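Local coordinates for putative uncharacterized protein tcp24 (Actinoplanes teichomyceticus, PDB 4Q38) that transfers long acyl chains from acyl-CoA to the amino sugar of glycopeptide antibiotics of the teicoplanin type, as an N-acyltransferase, at residues Val48-Gly53 and Phe130-Pro135. Residues are numbered along the deposited sequence; the frame is centred on the assembly and turned at random.
Sequences VRLPRG and FLATVP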
loop_
_atom_site.group_PDB
_atom_site.type_symbol
_atom_site.label_atom_id
_atom_site.label_comp_id
_atom_site.label_asym_id
_atom_site.label_seq_id
_atom_site.Cartn_x
_atom_site.Cartn_y
_atom_site.Cartn_z
ATOM N N VAL A 48 16.548 -5.185 15.824
ATOM C CA VAL A 48 15.254 -5.652 15.328
ATOM C C VAL A 48 14.671 -6.702 16.269
ATOM O O VAL A 48 15.330 -7.687 16.599
ATOM C CB VAL A 48 15.370 -6.206 13.896
ATOM C CG1 VAL A 48 14.182 -7.090 13.548
ATOM C CG2 VAL A 48 15.485 -5.059 12.909
ATOM N N ARG A 49 13.439 -6.464 16.711
ATOM C CA ARG A 49 12.729 -7.396 17.569
ATOM C C ARG A 49 11.417 -7.816 16.907
ATOM O O ARG A 49 10.608 -6.967 16.529
ATOM C CB ARG A 49 12.456 -6.751 18.932
ATOM C CG ARG A 49 11.895 -7.697 19.979
ATOM C CD ARG A 49 11.634 -6.971 21.292
ATOM N NE ARG A 49 10.737 -7.722 22.174
ATOM C CZ ARG A 49 9.407 -7.691 22.114
ATOM N NH1 ARG A 49 8.786 -6.948 21.209
ATOM N NH2 ARG A 49 8.690 -8.411 22.962
ATOM N N LEU A 50 11.212 -9.121 16.747
ATOM C CA LEU A 50 9.897 -9.610 16.362
ATOM C C LEU A 50 9.110 -10.021 17.594
ATOM O O LEU A 50 9.626 -10.747 18.452
ATOM C CB LEU A 50 9.979 -10.776 15.372
ATOM C CG LEU A 50 10.558 -10.537 13.975
ATOM C CD1 LEU A 50 10.571 -11.851 13.203
ATOM C CD2 LEU A 50 9.812 -9.452 13.199
ATOM N N PRO A 51 7.852 -9.558 17.693
ATOM C CA PRO A 51 6.961 -10.111 18.703
ATOM C C PRO A 51 6.737 -11.606 18.424
ATOM O O PRO A 51 6.729 -12.029 17.261
ATOM C CB PRO A 51 5.663 -9.331 18.486
ATOM C CG PRO A 51 5.703 -8.953 17.037
ATOM C CD PRO A 51 7.148 -8.635 16.781
ATOM N N ARG A 52 6.570 -12.392 19.483
ATOM C CA ARG A 52 6.348 -13.830 19.351
ATOM C C ARG A 52 5.095 -14.206 20.143
ATOM O O ARG A 52 4.657 -13.454 21.017
ATOM C CB ARG A 52 7.568 -14.626 19.862
ATOM C CG ARG A 52 8.944 -14.122 19.420
ATOM C CD ARG A 52 9.430 -14.755 18.119
ATOM N NE ARG A 52 10.786 -14.334 17.746
ATOM C CZ ARG A 52 11.457 -14.781 16.681
ATOM N NH1 ARG A 52 10.913 -15.676 15.867
ATOM N NH2 ARG A 52 12.680 -14.334 16.422
ATOM N N GLY A 53 4.509 -15.358 19.822
ATOM C CA GLY A 53 3.387 -15.903 20.594
ATOM C C GLY A 53 2.163 -15.012 20.667
ATOM O O GLY A 53 1.765 -14.400 19.671
ATOM N N PHE A 130 7.112 -5.290 8.620
ATOM C CA PHE A 130 6.070 -4.399 9.122
ATOM C C PHE A 130 5.982 -4.503 10.654
ATOM O O PHE A 130 6.012 -3.486 11.347
ATOM C CB PHE A 130 4.715 -4.736 8.471
ATOM C CG PHE A 130 3.652 -3.670 8.639
ATOM C CD1 PHE A 130 2.997 -3.484 9.860
ATOM C CD2 PHE A 130 3.271 -2.879 7.551
ATOM C CE1 PHE A 130 2.006 -2.515 10.000
ATOM C CE2 PHE A 130 2.286 -1.909 7.686
ATOM C CZ PHE A 130 1.646 -1.731 8.906
ATOM N N LEU A 131 5.888 -5.735 11.165
ATOM C CA LEU A 131 5.811 -5.979 12.617
ATOM C C LEU A 131 7.007 -5.383 13.370
ATOM O O LEU A 131 6.850 -4.796 14.439
ATOM C CB LEU A 131 5.720 -7.487 12.914
ATOM C CG LEU A 131 4.470 -8.221 12.417
ATOM C CD1 LEU A 131 4.530 -9.714 12.702
ATOM C CD2 LEU A 131 3.204 -7.610 13.001
ATOM N N ALA A 132 8.198 -5.548 12.810
ATOM C CA ALA A 132 9.413 -5.060 13.449
ATOM C C ALA A 132 9.463 -3.529 13.462
ATOM O O ALA A 132 10.172 -2.929 14.278
ATOM C CB ALA A 132 10.632 -5.627 12.748
ATOM N N THR A 133 8.697 -2.907 12.565
ATOM C CA THR A 133 8.761 -1.457 12.356
ATOM C C THR A 133 7.613 -0.730 13.059
ATOM O O THR A 133 7.642 0.496 13.194
ATOM C CB THR A 133 8.803 -1.132 10.843
ATOM O OG1 THR A 133 9.827 -1.919 10.224
ATOM C CG2 THR A 133 9.075 0.351 10.576
ATOM N N VAL A 134 6.622 -1.482 13.536
ATOM C CA VAL A 134 5.483 -0.893 14.239
ATOM C C VAL A 134 5.912 0.010 15.418
ATOM O O VAL A 134 5.402 1.135 15.533
ATOM C CB VAL A 134 4.442 -1.954 14.686
ATOM C CG1 VAL A 134 3.474 -1.389 15.718
ATOM C CG2 VAL A 134 3.677 -2.498 13.485
ATOM N N PRO A 135 6.841 -0.468 16.291
ATOM C CA PRO A 135 7.215 0.391 17.421
ATOM C C PRO A 135 7.792 1.735 16.971
ATOM O O PRO A 135 7.408 2.775 17.508
ATOM C CB PRO A 135 8.275 -0.433 18.165
ATOM C CG PRO A 135 7.968 -1.856 17.813
ATOM C CD PRO A 135 7.484 -1.795 16.378
HETATM O O HOH W 1 12.218 -3.976 15.934
#
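Val48 meets Ala132 through one methyl branch. With CG1 anti to the backbone N (chi1 161°), Val48 CG1 lies 3.9 Å from Ala132 CB. Val48 also touches His94 of helix 84-98. At Arg49 the backbone makes the contact. The carbonyl oxygen, Arg49 O, lies 3.8 Å from Ala132 CA. A water bridges the two backbones: Arg49 N donates to it at 2.9 Å, and it sits 2.8 Å from Ala132 O, to which it is hydrogen-bonded. The Arg49 side chain forms a salt bridge from NH2 to Glu55 OE1 at the start of helix 53-62. Segment 48-53 is the last part of the loop from helix 32-41 to helix 53-62, reaching the start of the latter. It runs past one side of helix 125-143, in the helical N-terminal half of this GNAT-like acyltransferase, away from the CoA and sugar sites. That helix is kinked at Pro135, whose N has no proton to give to the turn before. The end of the Leu50 side chain leans in toward the helix. Leu50 CD2 lies 3.9 Å from Ala132 CB, which is thus touched by methyls of both Val48 and Leu50. Leu50 also packs on Trp87 and Pro78. Pro51 directs CB toward the helix, and Pro51 CD stands 4.3 Å from Leu131 CB, a looser apolar contact. The Leu131 side chain continues onto Leu59 and Leu60, while Pro51 touches Ala56, so helix 53-62 joins the same apolar layer.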